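Local coordinates for protein disulfide-isomerase A4 (Rattus norvegicus, PDB 3EC3) that catalyses the rearrangement of disulfide bonds in proteins, in the endoplasmic reticulum, and is represented here by its noncatalytic b and b' thioredoxin-like domains, at residues A218-E221 with F222-F226; W155-K158 with V159-V162; K164-P167 with E168-F171; Q80-K83 with F84-K87; G119-K122 with T123-A127. The protein carries 1 engineered substitution. All coordinates share one frame; numbering follows the deposited sequence.

Interaction 1 (A218-E221 with F222-F226); sequences ALRE and FVMAF. Unlike the reference sequence in segment 218-221: Arg220 (reference Gln).
Arg220 and Met224, one turn apart, run side by side in the same direction and combine a backbone bond with a side-chain contact. Four main-chain hydrogen bonds hold the turns together. Phe222 N donates to Ala218 O at 3.1 Å and Val223 N to Leu219 O at 3.2 Å. Met224 N reaches Arg220 O at 2.9 Å, and Ala225 N reaches Glu221 O at 2.8 Å.

Among the polar side chains, Arg220, which differs from the reference sequence, bends at its second torsion. Its NH2 then meets the CE methyl of Met224, here selenomethionine, at 3.2 Å. That methyl lies in the guanidinium plane, at its edge, while NH1 forms a salt bridge with Asp165.

Apolar contacts fill another side of the helix. Leu219 CD1 approaches the edge of the Phe222 ring at CD1 (4.3 Å) and also Val223 CG2 (4.4 Å). Leu219 and Val223 face strand 135-140, and Phe222 packs on strand 196-200. The i to i+4 ladder, with one buried apolar side and a more exposed side bearing Arg220, Glu221 and Met224, is that of an amphipathic helix, here helix 216-227 laid against the sheet of a thioredoxin-like fold.

Interaction 2 (W155-K158 with V159-V162); sequences WRNK and VLEV
In the crossover helix of a beta-alpha-beta unit, helix 149-163 between the parallel strands 135-140 and 170-175 of a thioredoxin-like domain, Arg156 and Leu160 meet one turn apart. The arginine leaves the helix with CG anti to the backbone N (chi1 -164°) and stays extended as far as NE, which carries its guanidinium across the leucine one turn on. Leu160 CD1 then lies over one face of that group, displaced toward its rim and 3.7 Å from Arg156 CZ. The same methyl also meets Asn157 ND2, at 3.6 Å, so one methyl touches both polar groups.

The buried guanidinium finds its bonds elsewhere: Arg156 NE donates to Val118 O, while NH1 serves Gln153 OE1 and Gln85 O, tying the helix to the strand and loop beside it. Glu161 turns its end away from the preceding residues, and its OE2 is bonded to Tyr88 OH.

Backbone bonds link the successive turns. Leu160 N donates to Arg156 O at 2.9 Å, and Glu161 N to Asn157 O at 3.2 Å. Val159 and Val162 leave from another side of the helix and pack on Phe171 of strand 170-175. Val159 N completes the ladder with a longer bond of 3.3 Å to Trp155 O, an oxygen that Val159 CG2 also approaches, at 3.4 Å.

Interaction 3 (K164-P167 with E168-F171); sequences KDFP and EYTF
Phe166 and Tyr169 mark the ends of a type I beta turn that leads from helix 149-163 into strand 170-175 of the thioredoxin-like fold, and three side chains gather round Phe166. Phe171 comes from the strand side: its CE1 reaches Phe166 CB at 3.7 Å, and Phe166 O lies in the plane of the Phe171 ring, at its edge. Tyr169 approaches with CD2, 3.9 Å from the same Phe166 CB, so two rings share one methylene.

Glu168 curls back over the turn. Its CG lies between the backbone N and the carbonyl carbon (chi1 65°), and a sharp bend follows that carries the carboxylate to the ring of Phe166. There OE2 sits near the ring plane, at the edge, 3.4 Å from Phe166 CD2, with carboxylate and ring planes 59° apart. The other oxygen, OE1, meets Pro167 CD at 3.3 Å. Glu168 CG in turn lies over the centre of one face of the Tyr169 ring.

Lys227 joins the two, with a salt bridge to Glu168 OE2 and a hydrogen bond to Tyr169 OH. The turn itself is closed by a hydrogen bond from Tyr169 N to Phe166 O at 3.0 Å. A water bridges the residue before the turn to Glu168, donating to Asp165 O at 2.7 Å and to Glu168 OE2 at 2.8 Å.

Interaction 4 (Q80-K83 with F84-K87); sequences QPEK and FQSK
Lys83 and Phe84 lie side by side at a 3-10 turn in the connection between strands 75-79 and 93-96, the antiparallel pair at the end of the first thioredoxin-like sheet. The aliphatic stem of the lysine makes a CH-pi contact: its CG stands 3.8 Å from the centroid of the Phe84 ring, only 3° off the ring normal. This placement follows from the first torsion of Lys83, which puts CG between the backbone N and the carbonyl carbon (chi1 62°), next to the following residue. Beyond CG the chain bends twice, and its NZ donates to Gly24 O. Pro81 supplies a second apolar neighbour, CG to Phe84 CD1 at 3.9 Å.

The next shell is the backbone of the turn that carries the ring. Phe84 N donates to Pro81 O at 2.9 Å and Gln85 N to Glu82 O at 3.1 Å, both i to i+3 bonds of the 3-10 turn. Gln85, extended beyond CG, reaches back along the turn, and its NE2 donates to Gln80 O at 3.2 Å.

Further out, the loop is fastened to its surroundings: Gln80 NE2 donates to Ala114 O, and Lys83 O accepts from Gln153 NE2 of helix 149-163. A water donates to Glu82 O at 2.8 Å and, weakly, to Gln85 O at 3.4 Å.

Interaction 5 (G119-K122 with T123-A127); sequences GHRK and TSNDA
The carboxamide of Asn125 meets the strand backbone at His120 and Lys122 with both of its ends. Its ND2 donates to His120 O at 3.0 Å, the oxygen lying in the amide plane and the nitrogen in the carbonyl plane. Its OD1 accepts from Lys122 N, also at 3.0 Å and nearly straight (170° at the hydrogen), with the donor well out of the plane of the Asn125 carboxamide carbonyl (53°). CG of Asn125 sits between the backbone N and the carbonyl carbon (chi1 80°), which brings the amide back onto the strand.

Two other flat groups are covered on one face. Lys122 CG lies over the centre of the His120 ring. Asp126 OD2, hydrogen-bonded to Tyr179 OH, stands over the Arg121 guanidinium, 4.3 Å from NH1; no N-H points at it, so any attraction is probably between charges alone. A water occupies the edge of that guanidinium, accepting from NE at 3.2 Å, while NH2 pairs with Glu182. Asn125 N closes the turn on Lys122 O at 2.8 Å.

Asn125, at the N-cap position without a side-chain capping bond, joins helix 126-129 to strand 118-121, an outermost strand of the second sheet parallel to strand 170-175, and Lys122 NZ forms a salt bridge with Asp25 of the first domain.

In the fold
The five local contacts are spread over two thioredoxin-like domains, neither of them catalytic. Interactions 1, 2 and 3 form one neighbourhood in the second domain: Leu219 CD2 of interaction 1 meets Val162 CG2 of interaction 2 at 3.8 Å, and Met224 CE reaches Phe166 CZ of interaction 3 at 3.7 Å. Interaction 4 belongs to the first domain but touches the second, with Ser86 CB 3.7 Å from Leu160 CD2 of interaction 2 and Phe84 CZ 3.8 Å from His120 CB of interaction 5. Interactions 3 and 5 reach neighbouring strands of one sheet. The centres of interactions 1 and 4 lie about 24 Å apart.

Interaction 1 (A218-E221 with F222-F226)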
loop_
_atom_site.group_PDB
_atom_site.type_symbol
_atom_site.label_atom_id
_atom_site.label_comp_id
_atom_site.label_asym_id
_atom_site.label_seq_id
_atom_site.Cartn_x
_atom_site.Cartn_y
_atom_site.Cartn_z
ATOM N N ALA A 218 9.365 20.734 -2.895
ATOM C CA ALA A 218 10.715 20.259 -2.690
ATOM C C ALA A 218 10.793 18.770 -3.024
ATOM O O ALA A 218 11.700 18.328 -3.758
ATOM C CB ALA A 218 11.135 20.524 -1.267
ATOM N N LEU A 219 9.821 17.992 -2.523
ATOM C CA LEU A 219 9.739 16.602 -2.908
ATOM C C LEU A 219 9.537 16.433 -4.417
ATOM O O LEU A 219 10.187 15.592 -5.023
ATOM C CB LEU A 219 8.638 15.857 -2.116
ATOM C CG LEU A 219 8.526 14.348 -2.434
ATOM C CD1 LEU A 219 9.798 13.622 -2.000
ATOM C CD2 LEU A 219 7.252 13.733 -1.752
ATOM N N ARG A 220 8.661 17.219 -5.036
ATOM C CA ARG A 220 8.463 17.091 -6.493
ATOM C C ARG A 220 9.745 17.374 -7.319
ATOM O O ARG A 220 9.989 16.725 -8.343
ATOM C CB ARG A 220 7.312 17.973 -7.020
ATOM C CG ARG A 220 6.674 17.348 -8.275
ATOM C CD ARG A 220 6.252 18.321 -9.363
ATOM N NE ARG A 220 6.158 17.614 -10.655
ATOM C CZ ARG A 220 5.035 17.119 -11.192
ATOM N NH1 ARG A 220 3.872 17.270 -10.572
ATOM N NH2 ARG A 220 5.069 16.493 -12.374
ATOM N N GLU A 221 10.541 18.330 -6.843
ATOM C CA GLU A 221 11.809 18.715 -7.481
ATOM C C GLU A 221 12.860 17.604 -7.431
ATOM O O GLU A 221 13.560 17.356 -8.412
ATOM C CB GLU A 221 12.336 19.993 -6.834
ATOM C CG GLU A 221 11.375 21.163 -7.000
ATOM C CD GLU A 221 11.881 22.498 -6.415
ATOM O OE1 GLU A 221 12.649 22.513 -5.417
ATOM O OE2 GLU A 221 11.473 23.546 -6.949
ATOM N N PHE A 222 12.952 16.948 -6.281
ATOM C CA PHE A 222 13.842 15.817 -6.017
ATOM C C PHE A 222 13.533 14.616 -6.924
ATOM O O PHE A 222 14.440 14.058 -7.557
ATOM C CB PHE A 222 13.726 15.461 -4.522
ATOM C CG PHE A 222 14.488 14.230 -4.086
ATOM C CD1 PHE A 222 13.811 13.194 -3.419
ATOM C CD2 PHE A 222 15.868 14.127 -4.262
ATOM C CE1 PHE A 222 14.486 12.057 -2.970
ATOM C CE2 PHE A 222 16.562 12.996 -3.824
ATOM C CZ PHE A 222 15.873 11.955 -3.176
ATOM N N VAL A 223 12.253 14.232 -6.986
ATOM C CA VAL A 223 11.781 13.176 -7.902
ATOM C C VAL A 223 11.999 13.547 -9.394
ATOM O O VAL A 223 12.419 12.698 -10.200
ATOM C CB VAL A 223 10.290 12.813 -7.616
ATOM C CG1 VAL A 223 9.725 11.859 -8.664
ATOM C CG2 VAL A 223 10.145 12.229 -6.168
HETATM N N MSE A 224 11.701 14.789 -9.759
HETATM C CA MSE A 224 11.928 15.262 -11.126
HETATM C C MSE A 224 13.421 15.192 -11.472
HETATM O O MSE A 224 13.800 14.730 -12.568
HETATM C CB MSE A 224 11.399 16.689 -11.328
HETATM C CG MSE A 224 9.955 16.769 -11.820
HETATM SE SE MSE A 224 9.756 15.897 -13.588
HETATM C CE MSE A 224 7.816 16.125 -13.933
ATOM N N ALA A 225 14.265 15.622 -10.536
ATOM C CA ALA A 225 15.718 15.631 -10.783
ATOM C C ALA A 225 16.214 14.190 -10.943
ATOM O O ALA A 225 17.066 13.900 -11.817
ATOM C CB ALA A 225 16.456 16.359 -9.682
ATOM N N PHE A 226 15.638 13.291 -10.141
ATOM C CA PHE A 226 15.886 11.857 -10.265
ATOM C C PHE A 226 15.524 11.335 -11.655
ATOM O O PHE A 226 16.323 10.651 -12.284
ATOM C CB PHE A 226 15.116 11.045 -9.219
ATOM C CG PHE A 226 15.119 9.544 -9.505
ATOM C CD1 PHE A 226 14.008 8.922 -10.079
ATOM C CD2 PHE A 226 16.249 8.773 -9.223
ATOM C CE1 PHE A 226 14.019 7.557 -10.341
ATOM C CE2 PHE A 226 16.283 7.400 -9.499
ATOM C CZ PHE A 226 15.174 6.788 -10.054
#

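Interaction 2 (W155-K158 with V159-V162)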
loop_
_atom_site.group_PDB
_atom_site.type_symbol
_atom_site.label_atom_id
_atom_site.label_comp_id
_atom_site.label_asym_id
_atom_site.label_seq_id
_atom_site.Cartn_x
_atom_site.Cartn_y
_atom_site.Cartn_z
ATOM N N TRP A 155 1.778 15.088 7.132
ATOM C CA TRP A 155 2.931 14.837 6.281
ATOM C C TRP A 155 2.650 13.858 5.142
ATOM O O TRP A 155 3.156 14.040 4.015
ATOM C CB TRP A 155 4.078 14.328 7.115
ATOM C CG TRP A 155 4.581 15.419 8.047
ATOM C CD1 TRP A 155 4.501 15.446 9.402
ATOM C CD2 TRP A 155 5.207 16.642 7.650
ATOM N NE1 TRP A 155 5.096 16.610 9.898
ATOM C CE2 TRP A 155 5.518 17.364 8.833
ATOM C CE3 TRP A 155 5.575 17.189 6.405
ATOM C CZ2 TRP A 155 6.151 18.583 8.803
ATOM C CZ3 TRP A 155 6.208 18.430 6.391
ATOM C CH2 TRP A 155 6.461 19.109 7.579
ATOM N N ARG A 156 1.911 12.799 5.448
ATOM C CA ARG A 156 1.495 11.873 4.399
ATOM C C ARG A 156 0.777 12.582 3.246
ATOM O O ARG A 156 0.977 12.233 2.058
ATOM C CB ARG A 156 0.626 10.723 5.016
ATOM C CG ARG A 156 0.469 9.496 4.079
ATOM C CD ARG A 156 -0.594 8.534 4.742
ATOM N NE ARG A 156 -1.207 7.895 3.652
ATOM C CZ ARG A 156 -2.399 8.049 3.163
ATOM N NH1 ARG A 156 -3.441 8.723 3.732
ATOM N NH2 ARG A 156 -2.568 7.350 2.081
ATOM N N ASN A 157 -0.052 13.579 3.584
ATOM C CA ASN A 157 -0.772 14.336 2.612
ATOM C C ASN A 157 0.186 15.073 1.627
ATOM O O ASN A 157 -0.088 15.156 0.465
ATOM C CB ASN A 157 -1.689 15.337 3.307
ATOM C CG ASN A 157 -2.946 14.696 3.871
ATOM O OD1 ASN A 157 -3.612 15.273 4.742
ATOM N ND2 ASN A 157 -3.289 13.513 3.374
ATOM N N LYS A 158 1.324 15.564 2.116
ATOM C CA LYS A 158 2.301 16.245 1.225
ATOM C C LYS A 158 2.898 15.259 0.249
ATOM O O LYS A 158 3.177 15.607 -0.930
ATOM C CB LYS A 158 3.417 16.842 2.077
ATOM C CG LYS A 158 2.923 18.026 2.945
ATOM C CD LYS A 158 4.144 18.646 3.648
ATOM C CE LYS A 158 3.933 20.053 4.188
ATOM N NZ LYS A 158 2.531 20.487 4.212
ATOM N N VAL A 159 3.114 14.039 0.740
ATOM C CA VAL A 159 3.642 12.964 -0.108
ATOM C C VAL A 159 2.628 12.540 -1.184
ATOM O O VAL A 159 2.976 12.378 -2.365
ATOM C CB VAL A 159 4.106 11.744 0.729
ATOM C CG1 VAL A 159 4.860 10.709 -0.202
ATOM C CG2 VAL A 159 5.013 12.225 1.867
ATOM N N LEU A 160 1.366 12.413 -0.791
ATOM C CA LEU A 160 0.307 12.015 -1.726
ATOM C C LEU A 160 0.150 12.994 -2.900
ATOM O O LEU A 160 -0.083 12.605 -4.074
ATOM C CB LEU A 160 -1.005 11.979 -0.955
ATOM C CG LEU A 160 -1.322 10.706 -0.141
ATOM C CD1 LEU A 160 -2.427 11.006 0.881
ATOM C CD2 LEU A 160 -1.766 9.590 -1.107
ATOM N N GLU A 161 0.297 14.267 -2.582
ATOM C CA GLU A 161 0.331 15.310 -3.636
ATOM C C GLU A 161 1.369 15.088 -4.748
ATOM O O GLU A 161 1.103 15.435 -5.903
ATOM C CB GLU A 161 0.446 16.700 -3.013
ATOM C CG GLU A 161 -0.776 17.051 -2.165
ATOM C CD GLU A 161 -2.056 17.180 -2.998
ATOM O OE1 GLU A 161 -2.034 17.840 -4.058
ATOM O OE2 GLU A 161 -3.094 16.646 -2.600
ATOM N N VAL A 162 2.530 14.522 -4.418
ATOM C CA VAL A 162 3.540 14.229 -5.421
ATOM C C VAL A 162 3.292 12.855 -6.027
ATOM O O VAL A 162 3.339 12.658 -7.257
ATOM C CB VAL A 162 4.975 14.336 -4.805
ATOM C CG1 VAL A 162 6.062 14.113 -5.868
ATOM C CG2 VAL A 162 5.195 15.760 -4.187
#

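Interaction 3 (K164-P167 with E168-F171)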
loop_
_atom_site.group_PDB
_atom_site.type_symbol
_atom_site.label_atom_id
_atom_site.label_comp_id
_atom_site.label_asym_id
_atom_site.label_seq_id
_atom_site.Cartn_x
_atom_site.Cartn_y
_atom_site.Cartn_z
ATOM N N LYS A 164 0.718 11.192 -6.699
ATOM C CA LYS A 164 -0.344 11.035 -7.715
ATOM C C LYS A 164 0.138 11.444 -9.094
ATOM O O LYS A 164 -0.476 11.073 -10.093
ATOM C CB LYS A 164 -1.560 11.882 -7.376
ATOM C CG LYS A 164 -1.282 13.356 -7.413
ATOM C CD LYS A 164 -2.574 14.107 -7.710
ATOM C CE LYS A 164 -2.481 15.542 -7.180
ATOM N NZ LYS A 164 -1.270 16.191 -7.713
ATOM N N ASP A 165 1.217 12.215 -9.128
ATOM C CA ASP A 165 1.775 12.734 -10.395
ATOM C C ASP A 165 2.838 11.845 -11.015
ATOM O O ASP A 165 3.214 12.029 -12.212
ATOM C CB ASP A 165 2.343 14.126 -10.165
ATOM C CG ASP A 165 1.260 15.169 -10.059
ATOM O OD1 ASP A 165 0.134 14.902 -10.525
ATOM O OD2 ASP A 165 1.536 16.256 -9.509
ATOM N N PHE A 166 3.307 10.868 -10.231
ATOM C CA PHE A 166 4.354 9.946 -10.666
ATOM C C PHE A 166 3.938 8.493 -10.475
ATOM O O PHE A 166 4.558 7.767 -9.674
ATOM C CB PHE A 166 5.669 10.226 -9.945
ATOM C CG PHE A 166 6.237 11.617 -10.242
ATOM C CD1 PHE A 166 5.902 12.717 -9.441
ATOM C CD2 PHE A 166 7.102 11.803 -11.308
ATOM C CE1 PHE A 166 6.418 14.006 -9.732
ATOM C CE2 PHE A 166 7.647 13.081 -11.606
ATOM C CZ PHE A 166 7.295 14.180 -10.815
ATOM N N PRO A 167 2.888 8.068 -11.189
ATOM C CA PRO A 167 2.436 6.704 -10.974
ATOM C C PRO A 167 3.491 5.667 -11.333
ATOM O O PRO A 167 3.359 4.499 -10.973
ATOM C CB PRO A 167 1.223 6.601 -11.901
ATOM C CG PRO A 167 1.490 7.637 -13.008
ATOM C CD PRO A 167 2.052 8.767 -12.199
ATOM N N GLU A 168 4.512 6.087 -12.079
ATOM C CA GLU A 168 5.580 5.191 -12.508
ATOM C C GLU A 168 6.562 4.833 -11.371
ATOM O O GLU A 168 7.380 3.884 -11.512
ATOM C CB GLU A 168 6.351 5.834 -13.661
ATOM C CG GLU A 168 7.093 7.117 -13.250
ATOM C CD GLU A 168 6.288 8.394 -13.519
ATOM O OE1 GLU A 168 5.035 8.330 -13.581
ATOM O OE2 GLU A 168 6.913 9.458 -13.706
ATOM N N TYR A 169 6.477 5.562 -10.240
ATOM C CA TYR A 169 7.282 5.239 -9.055
ATOM C C TYR A 169 6.353 4.862 -7.896
ATOM O O TYR A 169 5.215 5.322 -7.856
ATOM C CB TYR A 169 8.129 6.455 -8.627
ATOM C CG TYR A 169 8.952 7.034 -9.767
ATOM C CD1 TYR A 169 9.592 6.188 -10.688
ATOM C CD2 TYR A 169 9.097 8.418 -9.916
ATOM C CE1 TYR A 169 10.371 6.703 -11.756
ATOM C CE2 TYR A 169 9.876 8.950 -10.978
ATOM C CZ TYR A 169 10.498 8.097 -11.880
ATOM O OH TYR A 169 11.242 8.635 -12.909
ATOM N N THR A 170 6.859 4.039 -6.985
ATOM C CA THR A 170 6.147 3.684 -5.723
ATOM C C THR A 170 6.610 4.692 -4.650
ATOM O O THR A 170 7.787 5.046 -4.615
ATOM C CB THR A 170 6.502 2.266 -5.308
ATOM O OG1 THR A 170 6.276 1.367 -6.429
ATOM C CG2 THR A 170 5.696 1.826 -4.074
ATOM N N PHE A 171 5.677 5.212 -3.841
ATOM C CA PHE A 171 6.013 6.180 -2.772
ATOM C C PHE A 171 5.570 5.537 -1.469
ATOM O O PHE A 171 4.557 4.795 -1.436
ATOM C CB PHE A 171 5.240 7.473 -2.936
ATOM C CG PHE A 171 5.680 8.362 -4.107
ATOM C CD1 PHE A 171 5.463 8.005 -5.423
ATOM C CD2 PHE A 171 6.265 9.605 -3.849
ATOM C CE1 PHE A 171 5.843 8.852 -6.480
ATOM C CE2 PHE A 171 6.657 10.465 -4.904
ATOM C CZ PHE A 171 6.450 10.085 -6.216
HETATM O O HOH W 1 5.027 11.548 -14.113
#

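Interaction 4 (Q80-K83 with F84-K87)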
loop_
_atom_site.group_PDB
_atom_site.type_symbol
_atom_site.label_atom_id
_atom_site.label_comp_id
_atom_site.label_asym_id
_atom_site.label_seq_id
_atom_site.Cartn_x
_atom_site.Cartn_y
_atom_site.Cartn_z
ATOM N N GLN A 80 -8.327 -0.473 1.081
ATOM C CA GLN A 80 -7.249 -0.154 2.012
ATOM C C GLN A 80 -7.860 0.277 3.346
ATOM O O GLN A 80 -8.938 0.838 3.357
ATOM C CB GLN A 80 -6.391 1.003 1.452
ATOM C CG GLN A 80 -5.643 0.634 0.200
ATOM C CD GLN A 80 -4.520 -0.377 0.426
ATOM O OE1 GLN A 80 -4.033 -0.574 1.541
ATOM N NE2 GLN A 80 -4.110 -1.018 -0.644
ATOM N N PRO A 81 -7.121 0.106 4.450
ATOM C CA PRO A 81 -7.552 0.653 5.723
ATOM C C PRO A 81 -7.715 2.203 5.598
ATOM O O PRO A 81 -7.052 2.790 4.755
ATOM C CB PRO A 81 -6.383 0.374 6.641
ATOM C CG PRO A 81 -5.516 -0.627 5.980
ATOM C CD PRO A 81 -5.812 -0.567 4.510
ATOM N N GLU A 82 -8.567 2.809 6.421
ATOM C CA GLU A 82 -8.844 4.238 6.380
ATOM C C GLU A 82 -7.535 5.043 6.419
ATOM O O GLU A 82 -7.419 6.076 5.744
ATOM C CB GLU A 82 -9.669 4.693 7.609
ATOM C CG GLU A 82 -11.152 4.282 7.656
ATOM C CD GLU A 82 -12.063 5.258 8.540
ATOM O OE1 GLU A 82 -11.555 6.126 9.290
ATOM O OE2 GLU A 82 -13.320 5.160 8.446
ATOM N N LYS A 83 -6.586 4.623 7.259
ATOM C CA LYS A 83 -5.310 5.404 7.386
ATOM C C LYS A 83 -4.521 5.501 6.054
ATOM O O LYS A 83 -3.651 6.371 5.912
ATOM C CB LYS A 83 -4.455 4.799 8.519
ATOM C CG LYS A 83 -4.030 3.335 8.246
ATOM C CD LYS A 83 -2.969 2.794 9.271
ATOM C CE LYS A 83 -3.508 2.735 10.734
ATOM N NZ LYS A 83 -4.683 1.760 10.792
ATOM N N PHE A 84 -4.819 4.629 5.092
ATOM C CA PHE A 84 -4.163 4.655 3.764
ATOM C C PHE A 84 -4.995 5.126 2.598
ATOM O O PHE A 84 -4.496 5.158 1.438
ATOM C CB PHE A 84 -3.481 3.343 3.408
ATOM C CG PHE A 84 -2.497 2.926 4.426
ATOM C CD1 PHE A 84 -2.498 1.609 4.887
ATOM C CD2 PHE A 84 -1.603 3.864 4.989
ATOM C CE1 PHE A 84 -1.593 1.225 5.879
ATOM C CE2 PHE A 84 -0.710 3.470 5.971
ATOM C CZ PHE A 84 -0.723 2.156 6.399
ATOM N N GLN A 85 -6.239 5.552 2.877
ATOM C CA GLN A 85 -7.122 6.031 1.783
ATOM C C GLN A 85 -6.695 7.440 1.399
ATOM O O GLN A 85 -5.987 8.099 2.165
ATOM C CB GLN A 85 -8.571 6.084 2.312
ATOM C CG GLN A 85 -9.087 4.669 2.502
ATOM C CD GLN A 85 -10.408 4.595 3.239
ATOM O OE1 GLN A 85 -10.968 5.607 3.658
ATOM N NE2 GLN A 85 -10.888 3.360 3.439
ATOM N N SER A 86 -7.161 7.950 0.242
ATOM C CA SER A 86 -6.840 9.337 -0.129
ATOM C C SER A 86 -7.884 9.846 -1.090
ATOM O O SER A 86 -8.643 9.048 -1.682
ATOM C CB SER A 86 -5.457 9.496 -0.786
ATOM O OG SER A 86 -5.504 9.076 -2.165
ATOM N N LYS A 87 -7.902 11.162 -1.265
ATOM C CA LYS A 87 -8.830 11.775 -2.258
ATOM C C LYS A 87 -8.586 11.319 -3.690
ATOM O O LYS A 87 -9.450 11.518 -4.569
ATOM C CB LYS A 87 -8.670 13.307 -2.242
ATOM C CG LYS A 87 -8.580 13.886 -0.909
ATOM C CD LYS A 87 -8.306 15.408 -0.987
ATOM C CE LYS A 87 -6.921 15.761 -1.524
ATOM N NZ LYS A 87 -6.574 17.164 -1.083
HETATM O O HOH W 2 -6.626 8.797 5.467
#

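Interaction 5 (G119-K122 with T123-A127)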
loop_
_atom_site.group_PDB
_atom_site.type_symbol
_atom_site.label_atom_id
_atom_site.label_comp_id
_atom_site.label_asym_id
_atom_site.label_seq_id
_atom_site.Cartn_x
_atom_site.Cartn_y
_atom_site.Cartn_z
ATOM N N GLY A 119 1.635 4.270 1.126
ATOM C CA GLY A 119 1.531 3.338 2.237
ATOM C C GLY A 119 2.641 3.550 3.232
ATOM O O GLY A 119 3.417 4.504 3.113
ATOM N N HIS A 120 2.713 2.657 4.216
ATOM C CA HIS A 120 3.707 2.745 5.297
ATOM C C HIS A 120 4.699 1.589 5.130
ATOM O O HIS A 120 4.334 0.420 5.294
ATOM C CB HIS A 120 3.027 2.646 6.684
ATOM C CG HIS A 120 3.987 2.726 7.851
ATOM N ND1 HIS A 120 3.589 2.470 9.142
ATOM C CD2 HIS A 120 5.302 3.035 7.916
ATOM C CE1 HIS A 120 4.621 2.609 9.964
ATOM N NE2 HIS A 120 5.668 2.985 9.247
ATOM N N ARG A 121 5.919 1.937 4.724
ATOM C CA ARG A 121 7.007 0.965 4.555
ATOM C C ARG A 121 7.612 0.712 5.929
ATOM O O ARG A 121 7.998 1.641 6.629
ATOM C CB ARG A 121 8.049 1.509 3.567
ATOM C CG ARG A 121 9.330 0.635 3.443
ATOM C CD ARG A 121 10.282 1.420 2.575
ATOM N NE ARG A 121 11.569 0.762 2.343
ATOM C CZ ARG A 121 12.728 1.232 2.789
ATOM N NH1 ARG A 121 13.851 0.606 2.485
ATOM N NH2 ARG A 121 12.764 2.342 3.530
ATOM N N LYS A 122 7.652 -0.558 6.309
ATOM C CA LYS A 122 8.065 -0.988 7.620
ATOM C C LYS A 122 9.156 -2.021 7.437
ATOM O O LYS A 122 9.103 -2.798 6.503
ATOM C CB LYS A 122 6.886 -1.650 8.320
ATOM C CG LYS A 122 5.814 -0.687 8.756
ATOM C CD LYS A 122 4.838 -1.343 9.688
ATOM C CE LYS A 122 3.787 -2.109 8.946
ATOM N NZ LYS A 122 2.569 -2.185 9.804
ATOM N N THR A 123 10.139 -2.056 8.337
ATOM C CA THR A 123 11.113 -3.154 8.301
ATOM C C THR A 123 10.440 -4.551 8.270
ATOM O O THR A 123 10.994 -5.495 7.703
ATOM C CB THR A 123 12.152 -3.065 9.454
ATOM O OG1 THR A 123 11.481 -2.976 10.719
ATOM C CG2 THR A 123 13.065 -1.860 9.268
ATOM N N SER A 124 9.241 -4.670 8.849
ATOM C CA SER A 124 8.457 -5.907 8.768
ATOM C C SER A 124 7.757 -6.201 7.413
ATOM O O SER A 124 7.365 -7.335 7.141
ATOM C CB SER A 124 7.462 -5.994 9.932
ATOM O OG SER A 124 6.488 -4.967 9.868
ATOM N N ASN A 125 7.620 -5.210 6.550
ATOM C CA ASN A 125 6.929 -5.437 5.295
ATOM C C ASN A 125 7.745 -5.035 4.064
ATOM O O ASN A 125 7.245 -5.123 2.934
ATOM C CB ASN A 125 5.538 -4.746 5.310
ATOM C CG ASN A 125 5.582 -3.209 5.026
ATOM O OD1 ASN A 125 6.553 -2.658 4.545
ATOM N ND2 ASN A 125 4.505 -2.538 5.359
ATOM N N ASP A 126 8.981 -4.571 4.244
ATOM C CA ASP A 126 9.621 -3.944 3.085
ATOM C C ASP A 126 10.020 -4.922 1.971
ATOM O O ASP A 126 9.900 -4.594 0.793
ATOM C CB ASP A 126 10.709 -2.916 3.446
ATOM C CG ASP A 126 11.819 -3.486 4.287
ATOM O OD1 ASP A 126 12.001 -4.720 4.284
ATOM O OD2 ASP A 126 12.512 -2.670 4.962
ATOM N N ALA A 127 10.442 -6.131 2.338
ATOM C CA ALA A 127 10.736 -7.157 1.339
ATOM C C ALA A 127 9.495 -7.640 0.583
ATOM O O ALA A 127 9.536 -7.815 -0.629
ATOM C CB ALA A 127 11.487 -8.349 1.995
HETATM O O HOH W 3 11.739 -1.806 0.489
#